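Local coordinates for protein glucoamylase (Thermoanaerobacterium thermosaccharolyticum, PDB 1LF6) that hydrolyses alpha-1,4-linked glucose units one after another from the non-reducing ends of starch-type chains, probably releasing beta-D-glucose, at residues 73-77 against 87-91; 116-122 against 137-143; 361-366 against 404-410; 401-405 against 416-420. All blocks are in the same frame, centred on the assembly; numbering follows the deposited sequence.

Interaction 1. Residues 73-77 against 87-91; sequences KEIKF and PDETK
Lys76 and Asp88 meet in a salt bridge, NZ to OD1 at 2.6 Å, with the ammonium on the syn side of the carboxylate and 27° out of its plane. The two side chains cross at about a right angle. The lysine chain runs straight beyond CG, and Lys76 CD rests 3.6 Å from Thr90 CG2, so methylene packing backs the ionic tip. Next to it, Glu89 reaches back to the strand: Glu89 OE2 accepts from Phe77 N at 2.6 Å, the N-H coming from above the carboxylate plane. A weak return bond from Glu89 N to Phe77 O, 3.4 Å long, pairs the two residues in both directions.

What positions Asp88 is its own turn. Asp88 CG stands anti to the backbone N (chi1 175°), and Asp88 OD2 takes both Thr90 N at 2.9 Å and Thr90 OG1 at 2.6 Å from one face of the carboxylate. One water accepts from Lys76 NZ and donates to Glu74 OE1, 2.5 Å from the water oxygen, tying Glu74 into the cluster. Farther out, Lys122 NZ forms a salt bridge with Glu89 OE2 and Asn111 binds OE1, which would favour an ionised Glu89. Asp88 is the N-cap of the short, weakly bonded helix 89-92, and with Glu89 it ties that helix to strand 70-80 in the N-terminal beta-sandwich domain.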
loop_
_atom_site.group_PDB
_atom_site.type_symbol
_atom_site.label_atom_id
_atom_site.label_comp_id
_atom_site.label_asym_id
_atom_site.label_seq_id
_atom_site.Cartn_x
_atom_site.Cartn_y
_atom_site.Cartn_z
ATOM N N LYS A 73 5.659 -5.293 -14.740
ATOM C CA LYS A 73 6.510 -5.722 -13.643
ATOM C C LYS A 73 7.614 -4.686 -13.466
ATOM O O LYS A 73 7.907 -4.259 -12.348
ATOM C CB LYS A 73 7.103 -7.100 -13.946
ATOM C CG LYS A 73 7.882 -7.731 -12.797
ATOM C CD LYS A 73 9.366 -7.437 -12.883
ATOM C CE LYS A 73 10.145 -8.218 -11.830
ATOM N NZ LYS A 73 11.617 -8.054 -11.984
ATOM N N GLU A 74 8.209 -4.273 -14.585
ATOM C CA GLU A 74 9.282 -3.288 -14.574
ATOM C C GLU A 74 9.543 -2.648 -15.931
ATOM O O GLU A 74 9.126 -3.152 -16.972
ATOM C CB GLU A 74 10.599 -3.917 -14.129
ATOM C CG GLU A 74 10.717 -4.259 -12.671
ATOM C CD GLU A 74 12.150 -4.584 -12.311
ATOM O OE1 GLU A 74 12.745 -5.442 -13.002
ATOM O OE2 GLU A 74 12.681 -3.983 -11.348
ATOM N N ILE A 75 10.255 -1.527 -15.885
ATOM C CA ILE A 75 10.678 -0.782 -17.066
ATOM C C ILE A 75 12.003 -0.190 -16.605
ATOM O O ILE A 75 12.027 0.778 -15.842
ATOM C CB ILE A 75 9.717 0.369 -17.424
ATOM C CG1 ILE A 75 8.314 -0.171 -17.696
ATOM C CG2 ILE A 75 10.226 1.086 -18.672
ATOM C CD1 ILE A 75 7.278 0.912 -17.976
ATOM N N LYS A 76 13.106 -0.789 -17.047
ATOM C CA LYS A 76 14.424 -0.331 -16.636
ATOM C C LYS A 76 15.405 -0.150 -17.786
ATOM O O LYS A 76 15.173 -0.611 -18.909
ATOM C CB LYS A 76 15.018 -1.320 -15.631
ATOM C CG LYS A 76 15.301 -2.691 -16.235
ATOM C CD LYS A 76 15.779 -3.682 -15.189
ATOM C CE LYS A 76 15.978 -5.063 -15.802
ATOM N NZ LYS A 76 16.445 -6.054 -14.797
ATOM N N PHE A 77 16.510 0.526 -17.488
ATOM C CA PHE A 77 17.553 0.769 -18.473
ATOM C C PHE A 77 18.746 -0.141 -18.236
ATOM O O PHE A 77 19.086 -0.452 -17.092
ATOM C CB PHE A 77 18.027 2.225 -18.412
ATOM C CG PHE A 77 17.122 3.187 -19.119
ATOM C CD1 PHE A 77 16.961 3.117 -20.499
ATOM C CD2 PHE A 77 16.426 4.157 -18.409
ATOM C CE1 PHE A 77 16.118 4.001 -21.162
ATOM C CE2 PHE A 77 15.583 5.043 -19.063
ATOM C CZ PHE A 77 15.427 4.966 -20.443
ATOM N N PRO A 87 25.945 -3.243 -16.984
ATOM C CA PRO A 87 25.235 -2.954 -15.733
ATOM C C PRO A 87 23.732 -2.716 -15.854
ATOM O O PRO A 87 23.259 -2.044 -16.771
ATOM C CB PRO A 87 25.962 -1.721 -15.204
ATOM C CG PRO A 87 26.278 -0.994 -16.447
ATOM C CD PRO A 87 26.798 -2.098 -17.355
ATOM N N ASP A 88 22.998 -3.289 -14.904
ATOM C CA ASP A 88 21.548 -3.158 -14.810
ATOM C C ASP A 88 21.366 -2.053 -13.777
ATOM O O ASP A 88 21.759 -2.217 -12.624
ATOM C CB ASP A 88 20.949 -4.478 -14.313
ATOM C CG ASP A 88 19.440 -4.403 -14.069
ATOM O OD1 ASP A 88 18.808 -5.481 -14.004
ATOM O OD2 ASP A 88 18.886 -3.291 -13.932
ATOM N N GLU A 89 20.794 -0.927 -14.193
ATOM C CA GLU A 89 20.609 0.206 -13.289
ATOM C C GLU A 89 19.912 -0.165 -11.978
ATOM O O GLU A 89 20.245 0.377 -10.925
ATOM C CB GLU A 89 19.825 1.328 -13.985
ATOM C CG GLU A 89 18.315 1.122 -14.010
ATOM C CD GLU A 89 17.567 2.287 -14.640
ATOM O OE1 GLU A 89 17.978 3.446 -14.422
ATOM O OE2 GLU A 89 16.561 2.042 -15.337
ATOM N N THR A 90 18.961 -1.094 -12.041
ATOM C CA THR A 90 18.226 -1.497 -10.846
ATOM C C THR A 90 19.064 -2.222 -9.799
ATOM O O THR A 90 18.591 -2.477 -8.692
ATOM C CB THR A 90 16.996 -2.383 -11.195
ATOM O OG1 THR A 90 17.427 -3.630 -11.753
ATOM C CG2 THR A 90 16.099 -1.676 -12.194
ATOM N N LYS A 91 20.310 -2.549 -10.126
ATOM C CA LYS A 91 21.160 -3.240 -9.158
ATOM C C LYS A 91 22.620 -2.806 -9.173
ATOM O O LYS A 91 23.344 -3.039 -8.208
ATOM C CB LYS A 91 21.073 -4.750 -9.378
ATOM C CG LYS A 91 21.275 -5.170 -10.812
ATOM C CD LYS A 91 20.203 -6.156 -11.247
ATOM C CE LYS A 91 20.278 -7.451 -10.454
ATOM N NZ LYS A 91 19.259 -8.423 -10.932
HETATM O O HOH W 1 15.106 -5.866 -12.441
#

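Interaction 2. Residues 116-122 against 137-143; sequences GRYRITK and AKFEALE
Tyr118, Ile120 and Lys122 pair with Ala141, Phe139 and Ala137 in an antiparallel hairpin, strand axes 4.8 Å apart and 163° between directions, while Arg119-Glu140 and Thr121-Lys138 are the hydrogen-bonded pairs. Just past the end of the ladder, Arg117 O takes two N-H groups from one face of its carbonyl plane, Leu142 N at 2.8 Å and Glu143 N at 3.3 Å.

On the face carrying Tyr118, Ile120 and Phe139, the phenylalanine swings across the strand pair, its CG anti to the backbone N (chi1 178°). Phe139 CZ comes to 3.5 Å from Tyr118 CB, the two side chains at about a right angle, and CD2 touches Ile120 CG1. This side turns inward: Phe77 and Val79 of strand 70-80 press on it.

The other face is polar. Arg119 bends at chi3 and brings NH2 to Glu140 OE2 at 3.0 Å, meeting the oxygen from above the carboxylate plane; the two flat groups are 76° apart. Leu142 CD2 sits over one face of the guanidinium, off toward its rim, 3.6 Å from Arg119 NH1. A water 2.8 Å from Thr121 OG1 also lies close to Glu140 OE2. Lys138 runs alongside Thr121, its CE 3.5 Å from OG1.

The chemistry is that of a two-sided sheet: aromatic and aliphatic groups pack inward against strand 70-80, with the buried Lys122 on that face paired to Glu89, whereas on the partly exposed side a salt bridge, a bound water and aliphatic stretches of long charged chains cover the strands.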
loop_
_atom_site.group_PDB
_atom_site.type_symbol
_atom_site.label_atom_id
_atom_site.label_comp_id
_atom_site.label_asym_id
_atom_site.label_seq_id
_atom_site.Cartn_x
_atom_site.Cartn_y
_atom_site.Cartn_z
ATOM N N GLY A 116 30.824 4.609 -11.326
ATOM C CA GLY A 116 30.962 5.981 -11.781
ATOM C C GLY A 116 31.244 6.198 -13.253
ATOM O O GLY A 116 32.005 7.096 -13.614
ATOM N N ARG A 117 30.626 5.393 -14.110
ATOM C CA ARG A 117 30.833 5.525 -15.544
ATOM C C ARG A 117 29.690 6.287 -16.202
ATOM O O ARG A 117 29.899 7.019 -17.169
ATOM C CB ARG A 117 30.978 4.139 -16.179
ATOM C CG ARG A 117 32.155 3.345 -15.622
ATOM C CD ARG A 117 32.135 1.892 -16.062
ATOM N NE ARG A 117 30.861 1.248 -15.746
ATOM C CZ ARG A 117 30.683 -0.067 -15.665
ATOM N NH1 ARG A 117 31.699 -0.894 -15.870
ATOM N NH2 ARG A 117 29.482 -0.554 -15.387
ATOM N N TYR A 118 28.483 6.121 -15.672
ATOM C CA TYR A 118 27.321 6.798 -16.232
ATOM C C TYR A 118 26.361 7.312 -15.163
ATOM O O TYR A 118 26.537 7.065 -13.969
ATOM C CB TYR A 118 26.556 5.857 -17.167
ATOM C CG TYR A 118 25.947 4.671 -16.455
ATOM C CD1 TYR A 118 26.670 3.490 -16.276
ATOM C CD2 TYR A 118 24.662 4.745 -15.915
ATOM C CE1 TYR A 118 26.126 2.411 -15.575
ATOM C CE2 TYR A 118 24.111 3.675 -15.211
ATOM C CZ TYR A 118 24.849 2.513 -15.044
ATOM O OH TYR A 118 24.314 1.464 -14.333
ATOM N N ARG A 119 25.338 8.025 -15.620
ATOM C CA ARG A 119 24.313 8.579 -14.746
ATOM C C ARG A 119 23.041 8.730 -15.561
ATOM O O ARG A 119 23.065 9.261 -16.671
ATOM C CB ARG A 119 24.740 9.949 -14.213
ATOM C CG ARG A 119 23.720 10.598 -13.286
ATOM C CD ARG A 119 23.981 12.084 -13.158
ATOM N NE ARG A 119 25.268 12.356 -12.531
ATOM C CZ ARG A 119 25.955 13.481 -12.697
ATOM N NH1 ARG A 119 27.118 13.643 -12.084
ATOM N NH2 ARG A 119 25.484 14.437 -13.488
ATOM N N ILE A 120 21.931 8.248 -15.019
ATOM C CA ILE A 120 20.654 8.354 -15.709
ATOM C C ILE A 120 19.682 9.131 -14.830
ATOM O O ILE A 120 19.504 8.811 -13.653
ATOM C CB ILE A 120 20.059 6.958 -16.016
ATOM C CG1 ILE A 120 21.018 6.164 -16.909
ATOM C CG2 ILE A 120 18.709 7.108 -16.705
ATOM C CD1 ILE A 120 20.513 4.779 -17.287
ATOM N N THR A 121 19.065 10.159 -15.398
ATOM C CA THR A 121 18.114 10.973 -14.651
ATOM C C THR A 121 16.726 10.804 -15.258
ATOM O O THR A 121 16.564 10.862 -16.477
ATOM C CB THR A 121 18.519 12.459 -14.684
ATOM O OG1 THR A 121 19.830 12.598 -14.125
ATOM C CG2 THR A 121 17.534 13.305 -13.881
ATOM N N LYS A 122 15.726 10.590 -14.406
ATOM C CA LYS A 122 14.366 10.386 -14.887
ATOM C C LYS A 122 13.326 11.326 -14.281
ATOM O O LYS A 122 13.472 11.805 -13.162
ATOM C CB LYS A 122 13.931 8.940 -14.621
ATOM C CG LYS A 122 14.912 7.875 -15.094
ATOM C CD LYS A 122 14.483 6.490 -14.610
ATOM C CE LYS A 122 15.416 5.402 -15.118
ATOM N NZ LYS A 122 15.021 4.049 -14.617
ATOM N N ALA A 137 13.941 10.826 -19.786
ATOM C CA ALA A 137 15.226 10.354 -19.304
ATOM C C ALA A 137 16.358 10.967 -20.105
ATOM O O ALA A 137 16.185 11.337 -21.265
ATOM C CB ALA A 137 15.288 8.834 -19.391
ATOM N N LYS A 138 17.515 11.079 -19.464
ATOM C CA LYS A 138 18.705 11.617 -20.096
ATOM C C LYS A 138 19.891 10.799 -19.606
ATOM O O LYS A 138 19.990 10.480 -18.419
ATOM C CB LYS A 138 18.906 13.091 -19.734
ATOM C CG LYS A 138 19.246 13.348 -18.273
ATOM C CD LYS A 138 19.646 14.805 -18.039
ATOM C CE LYS A 138 19.953 15.060 -16.566
ATOM N NZ LYS A 138 20.348 16.473 -16.287
ATOM N N PHE A 139 20.779 10.450 -20.529
ATOM C CA PHE A 139 21.955 9.665 -20.194
ATOM C C PHE A 139 23.187 10.550 -20.177
ATOM O O PHE A 139 23.361 11.398 -21.051
ATOM C CB PHE A 139 22.128 8.534 -21.211
ATOM C CG PHE A 139 23.347 7.689 -20.980
ATOM C CD1 PHE A 139 24.566 8.026 -21.562
ATOM C CD2 PHE A 139 23.281 6.564 -20.167
ATOM C CE1 PHE A 139 25.702 7.255 -21.337
ATOM C CE2 PHE A 139 24.409 5.786 -19.933
ATOM C CZ PHE A 139 25.625 6.132 -20.520
ATOM N N GLU A 140 24.040 10.353 -19.176
ATOM C CA GLU A 140 25.267 11.134 -19.059
ATOM C C GLU A 140 26.480 10.234 -18.902
ATOM O O GLU A 140 26.499 9.349 -18.052
ATOM C CB GLU A 140 25.219 12.061 -17.844
ATOM C CG GLU A 140 24.101 13.076 -17.831
ATOM C CD GLU A 140 24.226 14.018 -16.649
ATOM O OE1 GLU A 140 25.103 14.903 -16.693
ATOM O OE2 GLU A 140 23.464 13.863 -15.671
ATOM N N ALA A 141 27.496 10.469 -19.722
ATOM C CA ALA A 141 28.722 9.689 -19.635
ATOM C C ALA A 141 29.621 10.377 -18.614
ATOM O O ALA A 141 30.147 11.460 -18.878
ATOM C CB ALA A 141 29.409 9.638 -20.992
ATOM N N LEU A 142 29.783 9.761 -17.445
ATOM C CA LEU A 142 30.621 10.336 -16.396
ATOM C C LEU A 142 32.094 10.215 -16.757
ATOM O O LEU A 142 32.859 11.165 -16.600
ATOM C CB LEU A 142 30.346 9.660 -15.049
ATOM C CG LEU A 142 28.956 9.903 -14.448
ATOM C CD1 LEU A 142 28.882 9.279 -13.063
ATOM C CD2 LEU A 142 28.679 11.399 -14.367
ATOM N N GLU A 143 32.496 9.042 -17.234
ATOM C CA GLU A 143 33.879 8.848 -17.639
ATOM C C GLU A 143 33.879 8.480 -19.117
ATOM O O GLU A 143 33.012 7.737 -19.578
ATOM C CB GLU A 143 34.545 7.744 -16.808
ATOM C CG GLU A 143 34.304 6.327 -17.302
ATOM C CD GLU A 143 35.091 5.297 -16.511
ATOM O OE1 GLU A 143 35.158 4.127 -16.948
ATOM O OE2 GLU A 143 35.638 5.659 -15.448
HETATM O O HOH W 2 21.864 11.912 -15.882
#

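Interaction 3. Residues 361-366 against 404-410; sequences ANRSLD and LSYRLKR
Arg410 is bent twice, at chi2 (-68°) and chi3 (-57°), and the bends carry its guanidinium to the helix of Asn362 and Asp366. Arg410 NH1 gives a fairly straight bond to Asn362 OD1 at 2.8 Å; the oxygen lies in the guanidinium plane, although the nitrogen stands well above the plane of the amide. Arg410 NH2 meets the syn lone pair of Asp366 OD2 at 3.0 Å, the two side chains crossing at about a right angle. A weak second bond joins NH1 to Asp366 OD1, and NE is salt-bridged to Asp412, two residues on.

Lys409, with positive phi, closes helix 395-407 in a Schellman motif, and the chain then turns so that Arg410 faces helix 358-375. Both helices belong to the (alpha/alpha) barrel of this family 15 hydrolase.

Alongside the ionic pair the contact is aliphatic. Leu365, its CG anti to the backbone N (chi1 -178°), slides past Leu404 in the opposite direction, CD1 to CD2 at 3.9 Å, and sets CD2 3.8 Å from Leu408 CD1. Leu365 CD1 also comes to 3.5 Å from Ser405 OG, whose hydrogen bond goes to Pro401. A water bridges the two segments, accepting from Asn362 ND2 and donating to Leu408 O at 2.7 Å.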
loop_
_atom_site.group_PDB
_atom_site.type_symbol
_atom_site.label_atom_id
_atom_site.label_comp_id
_atom_site.label_asym_id
_atom_site.label_seq_id
_atom_site.Cartn_x
_atom_site.Cartn_y
_atom_site.Cartn_z
ATOM N N ALA A 361 -13.636 10.571 2.831
ATOM C CA ALA A 361 -14.064 9.701 3.918
ATOM C C ALA A 361 -15.492 9.212 3.663
ATOM O O ALA A 361 -15.800 8.035 3.862
ATOM C CB ALA A 361 -13.992 10.441 5.239
ATOM N N ASN A 362 -16.363 10.117 3.214
ATOM C CA ASN A 362 -17.750 9.753 2.930
ATOM C C ASN A 362 -17.868 8.758 1.788
ATOM O O ASN A 362 -18.720 7.869 1.816
ATOM C CB ASN A 362 -18.585 10.995 2.606
ATOM C CG ASN A 362 -19.236 11.583 3.836
ATOM O OD1 ASN A 362 -19.970 10.896 4.547
ATOM N ND2 ASN A 362 -18.974 12.859 4.096
ATOM N N ARG A 363 -17.021 8.911 0.778
ATOM C CA ARG A 363 -17.051 7.994 -0.345
ATOM C C ARG A 363 -16.647 6.606 0.146
ATOM O O ARG A 363 -17.208 5.599 -0.285
ATOM C CB ARG A 363 -16.092 8.469 -1.430
ATOM C CG ARG A 363 -16.616 8.264 -2.839
ATOM C CD ARG A 363 -15.685 8.914 -3.846
ATOM N NE ARG A 363 -15.385 10.288 -3.463
ATOM C CZ ARG A 363 -14.172 10.736 -3.157
ATOM N NH1 ARG A 363 -13.128 9.922 -3.191
ATOM N NH2 ARG A 363 -14.006 12.007 -2.812
ATOM N N SER A 364 -15.674 6.549 1.053
ATOM C CA SER A 364 -15.241 5.257 1.569
ATOM C C SER A 364 -16.363 4.653 2.413
ATOM O O SER A 364 -16.572 3.439 2.397
ATOM C CB SER A 364 -13.952 5.398 2.391
ATOM O OG SER A 364 -14.201 5.900 3.689
ATOM N N LEU A 365 -17.098 5.494 3.139
ATOM C CA LEU A 365 -18.204 4.998 3.953
ATOM C C LEU A 365 -19.304 4.466 3.045
ATOM O O LEU A 365 -19.872 3.398 3.300
ATOM C CB LEU A 365 -18.768 6.098 4.856
ATOM C CG LEU A 365 -19.903 5.684 5.800
ATOM C CD1 LEU A 365 -19.438 4.553 6.705
ATOM C CD2 LEU A 365 -20.350 6.883 6.637
ATOM N N ASP A 366 -19.604 5.208 1.984
ATOM C CA ASP A 366 -20.633 4.786 1.041
ATOM C C ASP A 366 -20.246 3.491 0.333
ATOM O O ASP A 366 -21.112 2.721 -0.083
ATOM C CB ASP A 366 -20.897 5.899 0.027
ATOM C CG ASP A 366 -21.777 6.991 0.596
ATOM O OD1 ASP A 366 -21.507 8.178 0.326
ATOM O OD2 ASP A 366 -22.744 6.653 1.312
ATOM N N LEU A 404 -17.529 5.144 12.009
ATOM C CA LEU A 404 -17.278 6.145 10.977
ATOM C C LEU A 404 -18.587 6.867 10.619
ATOM O O LEU A 404 -18.596 8.071 10.405
ATOM C CB LEU A 404 -16.691 5.480 9.725
ATOM C CG LEU A 404 -16.286 6.394 8.562
ATOM C CD1 LEU A 404 -15.280 7.420 9.024
ATOM C CD2 LEU A 404 -15.697 5.545 7.430
ATOM N N SER A 405 -19.687 6.122 10.551
ATOM C CA SER A 405 -20.978 6.712 10.239
ATOM C C SER A 405 -21.301 7.779 11.279
ATOM O O SER A 405 -21.855 8.835 10.965
ATOM C CB SER A 405 -22.071 5.641 10.240
ATOM O OG SER A 405 -21.930 4.777 9.129
ATOM N N TYR A 406 -20.941 7.498 12.525
ATOM C CA TYR A 406 -21.184 8.428 13.611
ATOM C C TYR A 406 -20.345 9.700 13.484
ATOM O O TYR A 406 -20.861 10.805 13.617
ATOM C CB TYR A 406 -20.898 7.756 14.957
ATOM C CG TYR A 406 -20.730 8.744 16.082
ATOM C CD1 TYR A 406 -19.461 9.110 16.529
ATOM C CD2 TYR A 406 -21.838 9.370 16.654
ATOM C CE1 TYR A 406 -19.296 10.074 17.508
ATOM C CE2 TYR A 406 -21.685 10.338 17.635
ATOM C CZ TYR A 406 -20.413 10.687 18.052
ATOM O OH TYR A 406 -20.259 11.676 18.988
ATOM N N ARG A 407 -19.049 9.543 13.237
ATOM C CA ARG A 407 -18.173 10.698 13.115
ATOM C C ARG A 407 -18.501 11.563 11.901
ATOM O O ARG A 407 -18.311 12.777 11.930
ATOM C CB ARG A 407 -16.711 10.249 13.071
ATOM C CG ARG A 407 -16.231 9.640 14.380
ATOM C CD ARG A 407 -14.721 9.687 14.458
ATOM N NE ARG A 407 -14.239 11.062 14.460
ATOM C CZ ARG A 407 -13.151 11.469 13.819
ATOM N NH1 ARG A 407 -12.428 10.605 13.120
ATOM N NH2 ARG A 407 -12.787 12.742 13.873
ATOM N N LEU A 408 -18.991 10.941 10.835
ATOM C CA LEU A 408 -19.358 11.684 9.637
ATOM C C LEU A 408 -20.809 12.161 9.745
ATOM O O LEU A 408 -21.334 12.792 8.832
ATOM C CB LEU A 408 -19.178 10.807 8.393
ATOM C CG LEU A 408 -17.715 10.617 7.961
ATOM C CD1 LEU A 408 -17.611 9.577 6.869
ATOM C CD2 LEU A 408 -17.164 11.942 7.488
ATOM N N LYS A 409 -21.439 11.861 10.879
ATOM C CA LYS A 409 -22.825 12.242 11.129
ATOM C C LYS A 409 -23.742 11.803 10.001
ATOM O O LYS A 409 -24.682 12.509 9.629
ATOM C CB LYS A 409 -22.931 13.755 11.340
ATOM C CG LYS A 409 -22.219 14.229 12.595
ATOM C CD LYS A 409 -22.420 15.711 12.834
ATOM C CE LYS A 409 -21.741 16.149 14.128
ATOM N NZ LYS A 409 -21.991 17.589 14.428
ATOM N N ARG A 410 -23.464 10.622 9.461
ATOM C CA ARG A 410 -24.257 10.062 8.376
ATOM C C ARG A 410 -25.377 9.203 8.941
ATOM O O ARG A 410 -25.380 7.978 8.792
ATOM C CB ARG A 410 -23.359 9.226 7.455
ATOM C CG ARG A 410 -22.354 10.055 6.672
ATOM C CD ARG A 410 -23.074 10.923 5.658
ATOM N NE ARG A 410 -23.880 10.105 4.756
ATOM C CZ ARG A 410 -23.396 9.438 3.714
ATOM N NH1 ARG A 410 -22.120 9.480 3.418
ATOM N NH2 ARG A 410 -24.186 8.708 2.964
HETATM O O HOH W 3 -20.453 13.934 6.582
#

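Interaction 4. Residues 401-405 against 416-420; sequences PIILS and SLVKP
Ile402 and Val418 cross at about a right angle where the two backbones come closest, Ile402 CA to Val418 CA at 5.5 Å. They meet by single methyl branches, Ile402 CG2 against Val418 CG1 at 4.1 Å. The other valine branch, Val418 CG2, lies 4.1 Å from Ser405 CB, so the two branches of Val418 touch residues one turn apart on the same side of helix 401-405.

Leu417 comes in beside it. With CG anti to the backbone N (chi1 -172°), it points CD1 at the turn formed by Pro401, Ile402 and Ser405: Leu417 CD1 is 4.2 Å from Pro401 CB and 3.7 Å from Ser405 OG. The serine hydroxyl is already engaged, Ser405 OG donating back to Pro401 O at 2.9 Å, while Ser405 N reaches the same oxygen from the opposite face of its carbonyl plane.

The axes of the short segments pass 9.5 Å apart at 127°, an ordinary helix-packing distance filled by branched aliphatic side chains. Leu368 and Val372 of helix 358-375 and Ala458 of helix 445-464 add to this packing within the helical barrel domain.

No hydrogen bond spans the interface. Its cohesion rests on buried van der Waals contact, and the one hydroxyl set among the methyls is satisfied within its own helix.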
loop_
_atom_site.group_PDB
_atom_site.type_symbol
_atom_site.label_atom_id
_atom_site.label_comp_id
_atom_site.label_asym_id
_atom_site.label_seq_id
_atom_site.Cartn_x
_atom_site.Cartn_y
_atom_site.Cartn_z
ATOM N N PRO A 401 -17.251 0.555 10.531
ATOM C CA PRO A 401 -18.090 1.368 9.650
ATOM C C PRO A 401 -19.179 2.118 10.424
ATOM O O PRO A 401 -19.602 3.203 10.015
ATOM C CB PRO A 401 -18.638 0.350 8.647
ATOM C CG PRO A 401 -18.461 -0.981 9.338
ATOM C CD PRO A 401 -17.163 -0.834 10.051
ATOM N N ILE A 402 -19.621 1.551 11.547
ATOM C CA ILE A 402 -20.640 2.206 12.362
ATOM C C ILE A 402 -20.026 3.429 13.028
ATOM O O ILE A 402 -20.633 4.496 13.065
ATOM C CB ILE A 402 -21.180 1.297 13.494
ATOM C CG1 ILE A 402 -21.813 0.030 12.920
ATOM C CG2 ILE A 402 -22.200 2.080 14.323
ATOM C CD1 ILE A 402 -22.250 -0.967 13.990
ATOM N N ILE A 403 -18.820 3.258 13.562
ATOM C CA ILE A 403 -18.121 4.344 14.232
ATOM C C ILE A 403 -17.872 5.488 13.249
ATOM O O ILE A 403 -18.001 6.658 13.607
ATOM C CB ILE A 403 -16.777 3.853 14.829
ATOM C CG1 ILE A 403 -17.048 2.716 15.827
ATOM C CG2 ILE A 403 -16.050 5.002 15.530
ATOM C CD1 ILE A 403 -15.798 2.061 16.371
ATOM N N LEU A 404 -17.529 5.144 12.009
ATOM C CA LEU A 404 -17.278 6.145 10.977
ATOM C C LEU A 404 -18.587 6.867 10.619
ATOM O O LEU A 404 -18.596 8.071 10.405
ATOM C CB LEU A 404 -16.691 5.480 9.725
ATOM C CG LEU A 404 -16.286 6.394 8.562
ATOM C CD1 LEU A 404 -15.280 7.420 9.024
ATOM C CD2 LEU A 404 -15.697 5.545 7.430
ATOM N N SER A 405 -19.687 6.122 10.551
ATOM C CA SER A 405 -20.978 6.712 10.239
ATOM C C SER A 405 -21.301 7.779 11.279
ATOM O O SER A 405 -21.855 8.835 10.965
ATOM C CB SER A 405 -22.071 5.641 10.240
ATOM O OG SER A 405 -21.930 4.777 9.129
ATOM N N SER A 416 -29.545 1.015 6.140
ATOM C CA SER A 416 -28.721 0.203 5.250
ATOM C C SER A 416 -27.352 -0.217 5.785
ATOM O O SER A 416 -26.773 -1.189 5.295
ATOM C CB SER A 416 -28.530 0.933 3.918
ATOM O OG SER A 416 -27.782 2.125 4.092
ATOM N N LEU A 417 -26.840 0.494 6.786
ATOM C CA LEU A 417 -25.514 0.185 7.317
ATOM C C LEU A 417 -25.443 -0.105 8.817
ATOM O O LEU A 417 -25.041 -1.193 9.235
ATOM C CB LEU A 417 -24.563 1.340 6.981
ATOM C CG LEU A 417 -23.053 1.249 7.248
ATOM C CD1 LEU A 417 -22.758 1.176 8.746
ATOM C CD2 LEU A 417 -22.500 0.040 6.526
ATOM N N VAL A 418 -25.835 0.875 9.621
ATOM C CA VAL A 418 -25.773 0.757 11.071
ATOM C C VAL A 418 -26.581 -0.374 11.687
ATOM O O VAL A 418 -26.022 -1.226 12.382
ATOM C CB VAL A 418 -26.175 2.092 11.739
ATOM C CG1 VAL A 418 -26.113 1.964 13.252
ATOM C CG2 VAL A 418 -25.244 3.211 11.252
ATOM N N LYS A 419 -27.886 -0.397 11.436
ATOM C CA LYS A 419 -28.733 -1.435 12.014
ATOM C C LYS A 419 -28.319 -2.856 11.626
ATOM O O LYS A 419 -28.187 -3.719 12.490
ATOM C CB LYS A 419 -30.204 -1.183 11.654
ATOM C CG LYS A 419 -31.169 -2.218 12.205
ATOM C CD LYS A 419 -32.568 -1.622 12.371
ATOM C CE LYS A 419 -33.621 -2.707 12.516
ATOM N NZ LYS A 419 -33.268 -3.720 13.544
ATOM N N PRO A 420 -28.108 -3.125 10.329
ATOM C CA PRO A 420 -27.709 -4.499 9.999
ATOM C C PRO A 420 -26.392 -4.945 10.654
ATOM O O PRO A 420 -26.274 -6.086 11.107
ATOM C CB PRO A 420 -27.644 -4.492 8.468
ATOM C CG PRO A 420 -27.456 -3.034 8.120
ATOM C CD PRO A 420 -28.327 -2.323 9.115
#

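How the interactions relate
Interactions 1 and 2 belong to the N-terminal beta domain and touch directly, joined through the Lys122-Glu89 pair and by Pro87, which packs on Arg117 and Tyr118. Interactions 3 and 4 lie on the opposite side of the chain's centre, in the helical domain, and share Leu404 and Ser405 of helix 395-407, which therefore packs against helix 358-375 and helix 414-428. Interaction 4 is buried and without a hydrogen bond or salt bridge across its interface; the other three are partly buried and mix packing with salt bridges and waters. Backbone bonding dominates only in 116-122 against 137-143. Centres of interactions 2 and 4 are about 55 Å apart.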